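Local coordinates for protein scavenger receptor with C-type lectin type I (Homo sapiens, PDB 2OX8) that serves as the carbohydrate-recognition domain of a scavenger receptor C-type lectin that binds the leukocyte cell-surface glycan Lewis(x), at residues S4-W9 / D14-F19; E27-F32 / S38-I43; E47-I52 / A107-A112. All coordinates share one frame; numbering follows the deposited sequence.

Contact 1 of 3, residues S4-W9 / D14-F19. With ZN (zinc ion), chain G; ZN (zinc ion), chain E.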
loop_
_atom_site.group_PDB
_atom_site.type_symbol
_atom_site.label_atom_id
_atom_site.label_comp_id
_atom_site.label_asym_id
_atom_site.label_seq_id
_atom_site.Cartn_x
_atom_site.Cartn_y
_atom_site.Cartn_z
ATOM N N SER A 4 -20.015 2.944 -10.654
ATOM C CA SER A 4 -19.223 2.119 -11.610
ATOM C C SER A 4 -17.807 2.678 -11.804
ATOM O O SER A 4 -17.597 3.895 -11.777
ATOM C CB SER A 4 -19.941 2.052 -12.953
ATOM O OG SER A 4 -19.163 1.343 -13.902
ATOM N N CYS A 5 -16.850 1.782 -12.022
ATOM C CA CYS A 5 -15.456 2.160 -12.196
ATOM C C CYS A 5 -14.960 2.226 -13.639
ATOM O O CYS A 5 -15.496 1.571 -14.528
ATOM C CB CYS A 5 -14.566 1.185 -11.423
ATOM S SG CYS A 5 -14.904 1.133 -9.636
ATOM N N PRO A 6 -13.898 3.019 -13.876
ATOM C CA PRO A 6 -13.295 3.184 -15.204
ATOM C C PRO A 6 -12.711 1.825 -15.593
ATOM O O PRO A 6 -12.451 0.994 -14.713
ATOM C CB PRO A 6 -12.189 4.214 -14.961
ATOM C CG PRO A 6 -12.631 4.945 -13.698
ATOM C CD PRO A 6 -13.187 3.833 -12.865
ATOM N N PRO A 7 -12.486 1.579 -16.905
ATOM C CA PRO A 7 -11.928 0.284 -17.327
ATOM C C PRO A 7 -10.571 0.045 -16.693
ATOM O O PRO A 7 -9.825 0.990 -16.462
ATOM C CB PRO A 7 -11.859 0.403 -18.852
ATOM C CG PRO A 7 -11.708 1.900 -19.079
ATOM C CD PRO A 7 -12.659 2.488 -18.058
ATOM N N HIS A 8 -10.286 -1.230 -16.406
ATOM C CA HIS A 8 -9.061 -1.687 -15.773
ATOM C C HIS A 8 -8.987 -1.387 -14.276
ATOM O O HIS A 8 -7.985 -1.666 -13.615
ATOM C CB HIS A 8 -7.843 -1.147 -16.505
ATOM C CG HIS A 8 -7.699 -1.686 -17.897
ATOM N ND1 HIS A 8 -6.606 -1.421 -18.691
ATOM C CD2 HIS A 8 -8.529 -2.455 -18.646
ATOM C CE1 HIS A 8 -6.770 -2.003 -19.870
ATOM N NE2 HIS A 8 -7.929 -2.635 -19.868
ATOM N N TRP A 9 -10.058 -0.829 -13.733
ATOM C CA TRP A 9 -10.114 -0.550 -12.308
ATOM C C TRP A 9 -11.081 -1.566 -11.754
ATOM O O TRP A 9 -11.946 -2.060 -12.476
ATOM C CB TRP A 9 -10.635 0.859 -12.035
ATOM C CG TRP A 9 -9.638 1.924 -12.334
ATOM C CD1 TRP A 9 -9.112 2.225 -13.548
ATOM C CD2 TRP A 9 -9.028 2.817 -11.393
ATOM N NE1 TRP A 9 -8.214 3.255 -13.430
ATOM C CE2 TRP A 9 -8.137 3.639 -12.118
ATOM C CE3 TRP A 9 -9.144 2.999 -10.008
ATOM C CZ2 TRP A 9 -7.352 4.636 -11.506
ATOM C CZ3 TRP A 9 -8.364 3.996 -9.387
ATOM C CH2 TRP A 9 -7.476 4.802 -10.146
ATOM N N ASP A 14 -17.562 0.828 -2.285
ATOM C CA ASP A 14 -17.817 2.052 -3.047
ATOM C C ASP A 14 -16.525 2.617 -3.614
ATOM O O ASP A 14 -16.446 3.793 -3.975
ATOM C CB ASP A 14 -18.487 3.099 -2.153
ATOM C CG ASP A 14 -17.571 3.617 -1.059
ATOM O OD1 ASP A 14 -16.649 2.886 -0.635
ATOM O OD2 ASP A 14 -17.785 4.757 -0.598
ATOM N N LYS A 15 -15.520 1.757 -3.720
ATOM C CA LYS A 15 -14.221 2.187 -4.190
ATOM C C LYS A 15 -13.693 1.474 -5.427
ATOM O O LYS A 15 -13.895 0.255 -5.620
ATOM C CB LYS A 15 -13.204 2.026 -3.061
ATOM C CG LYS A 15 -13.656 2.607 -1.752
ATOM C CD LYS A 15 -12.727 2.194 -0.631
ATOM C CE LYS A 15 -13.010 3.000 0.599
ATOM N NZ LYS A 15 -14.386 2.740 1.016
ATOM N N CYS A 16 -12.993 2.256 -6.242
ATOM C CA CYS A 16 -12.372 1.782 -7.462
ATOM C C CYS A 16 -10.884 1.587 -7.192
ATOM O O CYS A 16 -10.222 2.484 -6.705
ATOM C CB CYS A 16 -12.593 2.797 -8.573
ATOM S SG CYS A 16 -14.366 2.995 -8.969
ATOM N N TYR A 17 -10.375 0.396 -7.490
ATOM C CA TYR A 17 -8.975 0.081 -7.280
ATOM C C TYR A 17 -8.215 -0.113 -8.595
ATOM O O TYR A 17 -8.758 -0.600 -9.583
ATOM C CB TYR A 17 -8.845 -1.194 -6.439
ATOM C CG TYR A 17 -9.435 -1.097 -5.052
ATOM C CD1 TYR A 17 -10.809 -1.091 -4.860
ATOM C CD2 TYR A 17 -8.612 -0.975 -3.934
ATOM C CE1 TYR A 17 -11.352 -0.968 -3.583
ATOM C CE2 TYR A 17 -9.143 -0.843 -2.661
ATOM C CZ TYR A 17 -10.511 -0.845 -2.488
ATOM O OH TYR A 17 -11.046 -0.755 -1.221
ATOM N N TYR A 18 -6.946 0.276 -8.600
ATOM C CA TYR A 18 -6.118 0.096 -9.780
ATOM C C TYR A 18 -4.863 -0.690 -9.405
ATOM O O TYR A 18 -4.079 -0.262 -8.549
ATOM C CB TYR A 18 -5.715 1.445 -10.380
ATOM C CG TYR A 18 -4.869 1.308 -11.628
ATOM C CD1 TYR A 18 -5.446 1.019 -12.861
ATOM C CD2 TYR A 18 -3.489 1.425 -11.564
ATOM C CE1 TYR A 18 -4.666 0.847 -14.001
ATOM C CE2 TYR A 18 -2.701 1.261 -12.687
ATOM C CZ TYR A 18 -3.292 0.972 -13.904
ATOM O OH TYR A 18 -2.500 0.834 -15.020
ATOM N N PHE A 19 -4.683 -1.849 -10.027
ATOM C CA PHE A 19 -3.502 -2.646 -9.780
ATOM C C PHE A 19 -2.574 -2.346 -10.928
ATOM O O PHE A 19 -2.829 -2.745 -12.061
ATOM C CB PHE A 19 -3.847 -4.132 -9.714
ATOM C CG PHE A 19 -4.582 -4.509 -8.468
ATOM C CD1 PHE A 19 -5.918 -4.157 -8.299
ATOM C CD2 PHE A 19 -3.926 -5.140 -7.431
ATOM C CE1 PHE A 19 -6.578 -4.426 -7.117
ATOM C CE2 PHE A 19 -4.584 -5.415 -6.242
ATOM C CZ PHE A 19 -5.909 -5.055 -6.085
HETATM ZN ZN ZN G . -16.933 5.318 0.982
HETATM ZN ZN ZN E . -9.098 -3.464 -21.559
HETATM O O HOH W 1 -6.327 -2.918 -11.859
#
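Cys5 and Cys16 are joined by a disulfide, and a little further along the Tyr18 side chain lies over the indole of Trp9. The lead-in loop and second strand of the N-terminal hairpin of the C-type lectin fold meet here, in the long form that carries an extra disulfide at its start. The tight part is around the indole. Tyr18 CB stands 3.5 Å from the centroid of the Trp9 six-membered ring, only 2° off the normal, a CH-pi contact centred on the face. The phenol continues toward the five-membered ring, its chi1 turning CG away from the backbone N, and CD1 reaches Trp9 NE1 at 3.6 Å; the two ring planes meet obliquely at 43°. At the indole edge, Cys16 O lies near the ring plane, 3.5 Å from Trp9 CE3. Lys130 makes a cation-pi contact with this tryptophan.

The other side is looser. A type II turn from Pro6 to Trp9 carries His8 to the surface, where its NE2 binds a zinc ion at 2.2 Å, and a water joins His8 O to Phe19 N in place of a direct backbone bond. At the far end of the hairpin, Asp14 OD2 binds another zinc together with Asp131, while OD1 forms a salt bridge with Lys15 through its syn lone pair. Cys5 SG and Cys16 SG are 2.0 Å apart, and their chi3 of -89° is close to the preferred right-angle twist.

Contact 2 of 3, residues E27-F32 / S38-I43. With ZN (zinc ion), chain F.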
loop_
_atom_site.group_PDB
_atom_site.type_symbol
_atom_site.label_atom_id
_atom_site.label_comp_id
_atom_site.label_asym_id
_atom_site.label_seq_id
_atom_site.Cartn_x
_atom_site.Cartn_y
_atom_site.Cartn_z
ATOM N N GLU A 27 7.514 7.415 -4.374
ATOM C CA GLU A 27 7.041 8.757 -4.672
ATOM C C GLU A 27 6.478 8.899 -6.083
ATOM O O GLU A 27 5.629 9.749 -6.323
ATOM C CB GLU A 27 8.144 9.794 -4.432
ATOM C CG GLU A 27 7.635 11.061 -3.716
ATOM C CD GLU A 27 7.478 10.899 -2.186
ATOM O OE1 GLU A 27 6.760 11.715 -1.558
ATOM O OE2 GLU A 27 8.082 9.969 -1.609
ATOM N N ASP A 28 6.940 8.082 -7.025
ATOM C CA ASP A 28 6.410 8.167 -8.385
ATOM C C ASP A 28 5.070 7.440 -8.424
ATOM O O ASP A 28 4.152 7.830 -9.150
ATOM C CB ASP A 28 7.374 7.549 -9.397
ATOM C CG ASP A 28 8.555 8.455 -9.708
ATOM O OD1 ASP A 28 9.274 8.173 -10.699
ATOM O OD2 ASP A 28 8.768 9.445 -8.964
ATOM N N ALA A 29 4.960 6.381 -7.632
ATOM C CA ALA A 29 3.710 5.643 -7.559
ATOM C C ALA A 29 2.708 6.619 -6.952
ATOM O O ALA A 29 1.573 6.772 -7.429
ATOM C CB ALA A 29 3.863 4.407 -6.655
ATOM N N LYS A 30 3.162 7.278 -5.895
ATOM C CA LYS A 30 2.375 8.259 -5.158
ATOM C C LYS A 30 1.793 9.312 -6.083
ATOM O O LYS A 30 0.609 9.649 -5.994
ATOM C CB LYS A 30 3.264 8.914 -4.102
ATOM C CG LYS A 30 2.568 9.927 -3.222
ATOM C CD LYS A 30 3.256 10.047 -1.871
ATOM C CE LYS A 30 2.655 11.171 -1.060
ATOM N NZ LYS A 30 2.982 11.062 0.390
ATOM N N LEU A 31 2.626 9.816 -6.988
ATOM C CA LEU A 31 2.207 10.848 -7.929
ATOM C C LEU A 31 1.301 10.356 -9.059
ATOM O O LEU A 31 0.533 11.137 -9.622
ATOM C CB LEU A 31 3.454 11.550 -8.496
ATOM C CG LEU A 31 4.217 12.357 -7.423
ATOM C CD1 LEU A 31 5.692 12.542 -7.808
ATOM C CD2 LEU A 31 3.514 13.700 -7.221
ATOM N N PHE A 32 1.396 9.074 -9.397
ATOM C CA PHE A 32 0.575 8.502 -10.456
ATOM C C PHE A 32 -0.874 8.447 -9.997
ATOM O O PHE A 32 -1.773 8.904 -10.703
ATOM C CB PHE A 32 1.086 7.099 -10.807
ATOM C CG PHE A 32 0.176 6.330 -11.723
ATOM C CD1 PHE A 32 0.503 6.158 -13.060
ATOM C CD2 PHE A 32 -1.016 5.771 -11.241
ATOM C CE1 PHE A 32 -0.339 5.440 -13.918
ATOM C CE2 PHE A 32 -1.863 5.056 -12.081
ATOM C CZ PHE A 32 -1.520 4.890 -13.427
ATOM N N SER A 38 -6.641 9.839 -7.192
ATOM C CA SER A 38 -6.659 8.791 -6.189
ATOM C C SER A 38 -5.356 8.810 -5.366
ATOM O O SER A 38 -4.566 9.755 -5.418
ATOM C CB SER A 38 -6.846 7.423 -6.871
ATOM O OG SER A 38 -5.705 7.072 -7.633
ATOM N N HIS A 39 -5.121 7.752 -4.608
ATOM C CA HIS A 39 -3.936 7.697 -3.783
ATOM C C HIS A 39 -3.614 6.247 -3.548
ATOM O O HIS A 39 -4.493 5.392 -3.673
ATOM C CB HIS A 39 -4.224 8.356 -2.439
ATOM C CG HIS A 39 -5.493 7.878 -1.805
ATOM N ND1 HIS A 39 -5.626 6.615 -1.264
ATOM C CD2 HIS A 39 -6.707 8.470 -1.687
ATOM C CE1 HIS A 39 -6.865 6.450 -0.839
ATOM N NE2 HIS A 39 -7.543 7.561 -1.086
ATOM N N LEU A 40 -2.357 5.970 -3.211
ATOM C CA LEU A 40 -1.970 4.613 -2.918
ATOM C C LEU A 40 -3.017 4.118 -1.896
ATOM O O LEU A 40 -3.418 4.844 -0.964
ATOM C CB LEU A 40 -0.532 4.597 -2.384
ATOM C CG LEU A 40 0.551 4.744 -3.488
ATOM C CD1 LEU A 40 1.886 5.158 -2.889
ATOM C CD2 LEU A 40 0.694 3.412 -4.255
ATOM N N VAL A 41 -3.485 2.896 -2.126
ATOM C CA VAL A 41 -4.518 2.248 -1.338
ATOM C C VAL A 41 -4.354 2.284 0.191
ATOM O O VAL A 41 -3.240 2.210 0.712
ATOM C CB VAL A 41 -4.655 0.777 -1.813
ATOM C CG1 VAL A 41 -3.416 -0.008 -1.424
ATOM C CG2 VAL A 41 -5.882 0.144 -1.249
ATOM N N PHE A 42 -5.480 2.422 0.892
ATOM C CA PHE A 42 -5.521 2.405 2.358
ATOM C C PHE A 42 -6.292 1.124 2.640
ATOM O O PHE A 42 -7.313 0.857 1.991
ATOM C CB PHE A 42 -6.340 3.564 2.943
ATOM C CG PHE A 42 -5.771 4.918 2.688
ATOM C CD1 PHE A 42 -6.597 6.029 2.694
ATOM C CD2 PHE A 42 -4.418 5.091 2.409
ATOM C CE1 PHE A 42 -6.090 7.304 2.415
ATOM C CE2 PHE A 42 -3.900 6.358 2.131
ATOM C CZ PHE A 42 -4.744 7.466 2.132
ATOM N N ILE A 43 -5.812 0.317 3.578
ATOM C CA ILE A 43 -6.508 -0.925 3.914
ATOM C C ILE A 43 -7.013 -0.810 5.351
ATOM O O ILE A 43 -6.233 -0.918 6.298
ATOM C CB ILE A 43 -5.567 -2.120 3.752
ATOM C CG1 ILE A 43 -5.167 -2.233 2.279
ATOM C CG2 ILE A 43 -6.241 -3.390 4.248
ATOM C CD1 ILE A 43 -3.922 -3.014 2.049
HETATM ZN ZN ZN F . -9.246 1.205 1.255
HETATM O O HOH W 2 -1.066 8.873 -3.702
#
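Leu40 turns its isobutyl group towards one side of helix 26-35 and straddles Ala29 and Lys30 with its two methyls. CD2 approaches Ala29 CB at 4.1 Å. CD1 goes to the backbone of the next residue, 3.9 Å from Lys30 CA, and grazes the base of that side chain at CB. CB of Leu40 already heads for the helix, and chi1 -78° sets CG beside the backbone N, so that one methyl goes to each helix residue. Lys30 contributes its root alone: the chain beyond CG is extended and leads away from Leu40, so a charged residue supplies only hydrocarbon and backbone here. The contact is small, buried and apolar, characteristic of the first helix of the C-type lectin fold packing against the short strand that follows it.

A water receives the N-H of Leu40 at 3.2 Å and donates to Lys30 O at 2.9 Å, bridging strand and helix. Leu40 O accepts a nearly straight bond from His39 ND1 (2.8 Å, 172°); this oxygen lies in the imidazole plane, but the N-H comes from well above the carbonyl plane. The His39 and Phe42 rings overlap near their rims, CE1 of each about 3.4 Å above the other's plane, and the Phe42 carbonyl oxygen binds a zinc ion with Glu48 and Glu129.

Trp63 of strand 62-67 touches both Ala29 and Leu40, Phe126 of strand 125-131 lies against Ala29, and Leu78 from a loop reaches both Lys30 and Leu40, so helix 26-35 packs on the sheet where strand 39-40 pairs with 125-131.

Contact 3 of 3, residues E47-I52 / A107-A112. With ZN (zinc ion), chain F.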
loop_
_atom_site.group_PDB
_atom_site.type_symbol
_atom_site.label_atom_id
_atom_site.label_comp_id
_atom_site.label_asym_id
_atom_site.label_seq_id
_atom_site.Cartn_x
_atom_site.Cartn_y
_atom_site.Cartn_z
ATOM N N GLU A 47 -11.909 -7.451 5.765
ATOM C CA GLU A 47 -12.685 -7.786 4.576
ATOM C C GLU A 47 -12.072 -7.165 3.340
ATOM O O GLU A 47 -12.029 -7.803 2.289
ATOM C CB GLU A 47 -14.140 -7.313 4.682
ATOM C CG GLU A 47 -14.973 -7.942 5.788
ATOM C CD GLU A 47 -14.907 -7.157 7.099
ATOM O OE1 GLU A 47 -13.911 -7.301 7.848
ATOM O OE2 GLU A 47 -15.858 -6.380 7.370
ATOM N N GLU A 48 -11.614 -5.919 3.451
ATOM C CA GLU A 48 -10.998 -5.249 2.316
ATOM C C GLU A 48 -9.683 -5.972 2.027
ATOM O O GLU A 48 -9.412 -6.350 0.891
ATOM C CB GLU A 48 -10.749 -3.757 2.620
ATOM C CG GLU A 48 -10.146 -2.967 1.449
ATOM C CD GLU A 48 -9.858 -1.499 1.781
ATOM O OE1 GLU A 48 -9.484 -0.724 0.879
ATOM O OE2 GLU A 48 -9.994 -1.111 2.943
ATOM N N GLN A 49 -8.884 -6.183 3.065
ATOM C CA GLN A 49 -7.604 -6.883 2.925
ATOM C C GLN A 49 -7.781 -8.258 2.270
ATOM O O GLN A 49 -6.975 -8.654 1.440
ATOM C CB GLN A 49 -6.927 -7.031 4.297
ATOM C CG GLN A 49 -5.717 -7.940 4.329
ATOM C CD GLN A 49 -4.544 -7.408 3.545
ATOM O OE1 GLN A 49 -3.963 -6.377 3.894
ATOM N NE2 GLN A 49 -4.181 -8.112 2.470
ATOM N N GLN A 50 -8.835 -8.979 2.623
ATOM C CA GLN A 50 -9.060 -10.288 2.008
ATOM C C GLN A 50 -9.438 -10.165 0.530
ATOM O O GLN A 50 -9.125 -11.046 -0.263
ATOM C CB GLN A 50 -10.152 -11.062 2.761
ATOM C CG GLN A 50 -9.808 -11.287 4.238
ATOM C CD GLN A 50 -10.846 -12.124 4.983
ATOM O OE1 GLN A 50 -12.048 -11.833 4.946
ATOM N NE2 GLN A 50 -10.378 -13.163 5.673
ATOM N N TRP A 51 -10.109 -9.071 0.165
ATOM C CA TRP A 51 -10.524 -8.848 -1.220
ATOM C C TRP A 51 -9.330 -8.462 -2.070
ATOM O O TRP A 51 -9.141 -8.973 -3.171
ATOM C CB TRP A 51 -11.549 -7.727 -1.303
ATOM C CG TRP A 51 -11.942 -7.409 -2.705
ATOM C CD1 TRP A 51 -12.803 -8.112 -3.487
ATOM C CD2 TRP A 51 -11.463 -6.317 -3.516
ATOM N NE1 TRP A 51 -12.897 -7.536 -4.736
ATOM C CE2 TRP A 51 -12.085 -6.434 -4.784
ATOM C CE3 TRP A 51 -10.570 -5.257 -3.297
ATOM C CZ2 TRP A 51 -11.841 -5.528 -5.833
ATOM C CZ3 TRP A 51 -10.329 -4.359 -4.344
ATOM C CH2 TRP A 51 -10.964 -4.505 -5.595
ATOM N N ILE A 52 -8.529 -7.541 -1.543
ATOM C CA ILE A 52 -7.349 -7.070 -2.242
ATOM C C ILE A 52 -6.448 -8.236 -2.623
ATOM O O ILE A 52 -5.905 -8.269 -3.729
ATOM C CB ILE A 52 -6.597 -6.045 -1.377
ATOM C CG1 ILE A 52 -7.334 -4.709 -1.441
ATOM C CG2 ILE A 52 -5.162 -5.896 -1.846
ATOM C CD1 ILE A 52 -6.758 -3.618 -0.538
ATOM N N ALA A 107 5.729 1.229 3.044
ATOM C CA ALA A 107 5.172 -0.118 3.078
ATOM C C ALA A 107 4.593 -0.623 1.742
ATOM O O ALA A 107 4.215 0.147 0.860
ATOM C CB ALA A 107 4.109 -0.209 4.172
ATOM N N GLY A 108 4.543 -1.943 1.623
ATOM C CA GLY A 108 4.022 -2.583 0.440
ATOM C C GLY A 108 3.422 -3.916 0.846
ATOM O O GLY A 108 3.831 -4.524 1.842
ATOM N N LEU A 109 2.441 -4.360 0.070
ATOM C CA LEU A 109 1.745 -5.609 0.310
ATOM C C LEU A 109 2.497 -6.668 -0.477
ATOM O O LEU A 109 2.986 -6.390 -1.572
ATOM C CB LEU A 109 0.318 -5.483 -0.225
ATOM C CG LEU A 109 -0.867 -6.357 0.193
ATOM C CD1 LEU A 109 -2.007 -6.095 -0.782
ATOM C CD2 LEU A 109 -0.510 -7.825 0.161
ATOM N N ILE A 110 2.617 -7.870 0.072
ATOM C CA ILE A 110 3.300 -8.942 -0.652
ATOM C C ILE A 110 2.318 -10.058 -0.964
ATOM O O ILE A 110 1.254 -10.142 -0.354
ATOM C CB ILE A 110 4.465 -9.550 0.159
ATOM C CG1 ILE A 110 3.926 -10.208 1.433
ATOM C CG2 ILE A 110 5.497 -8.476 0.452
ATOM C CD1 ILE A 110 4.995 -10.687 2.390
ATOM N N TYR A 111 2.662 -10.909 -1.924
ATOM C CA TYR A 111 1.777 -12.024 -2.244
ATOM C C TYR A 111 1.677 -12.766 -0.923
ATOM O O TYR A 111 2.692 -12.986 -0.260
ATOM C CB TYR A 111 2.392 -12.936 -3.304
ATOM C CG TYR A 111 1.367 -13.807 -3.999
ATOM C CD1 TYR A 111 0.428 -13.243 -4.868
ATOM C CD2 TYR A 111 1.318 -15.185 -3.773
ATOM C CE1 TYR A 111 -0.532 -14.025 -5.495
ATOM C CE2 TYR A 111 0.350 -15.982 -4.401
ATOM C CZ TYR A 111 -0.568 -15.393 -5.259
ATOM O OH TYR A 111 -1.517 -16.163 -5.899
ATOM N N ALA A 112 0.457 -13.124 -0.542
ATOM C CA ALA A 112 0.169 -13.808 0.723
ATOM C C ALA A 112 -0.648 -12.831 1.556
ATOM O O ALA A 112 -1.338 -13.221 2.503
ATOM C CB ALA A 112 1.450 -14.189 1.469
HETATM ZN ZN ZN F . -9.246 1.205 1.255
#
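The closest touch is between two methyls, although the backbones that bear them stay far apart: Ile52 and Leu109 have CA atoms 9.6 Å from each other, yet Ile52 CG2 and Leu109 CD1 come to 3.3 Å. That is shorter than two methyls normally allow, so the exact distance is doubtful. The segments are the second helix of the C-type lectin fold, 46-55, and strand 106-109 with the loop leaving it, so the pair joins helix to sheet inside the domain core. Ile52 CG2 stands anti to its backbone N, which puts this branch rather than the ethyl arm against the leucine; Leu109 stretches across to the helix.

Gln49, one turn earlier, adds the second touch. Its chain bends at chi2 (67°), bringing the amide in so that NE2 lies 4.3 Å from Leu109 CD2. This is packing of an amide against a methyl; the polar partner of Gln49 OE1 is NE1 of Trp115, the first residue of a Trp-Asn-Asp sequence. In sugar-binding C-type lectins the Asn and Asp of that motif ligate the calcium of the sugar site, and here its tryptophan is tied to helix 46-55 through Gln49. Ile64 of strand 62-67 also packs on Leu109.

Another side of the same helix serves a metal. Glu48 OE2 accepts the N-H of Asn44, and Glu48 OE1 binds a zinc ion at 2.0 Å.

Contacts 2 and 3 share a zinc ion, which contact 1 approaches through Tyr17; the centres of the three lie 14 to 16 Å apart. Phe42 of contact 2 and Glu48 of contact 3 bind this ion together with Glu129, and contact 1 reaches it in a second shell: Tyr17 OH lies 2.6 Å from Glu48 OE1, a probable hydrogen bond. Apolar packing fills in between, with Tyr17 CE2 3.7 Å from Val41 CG2 and Ile43 CG1 3.5 Å from Ile52 CD1. Tyr18 also meets Phe32, joining the N-terminal hairpin to helix 26-35. The contacts follow one another along the chain, and all reach the same sheet.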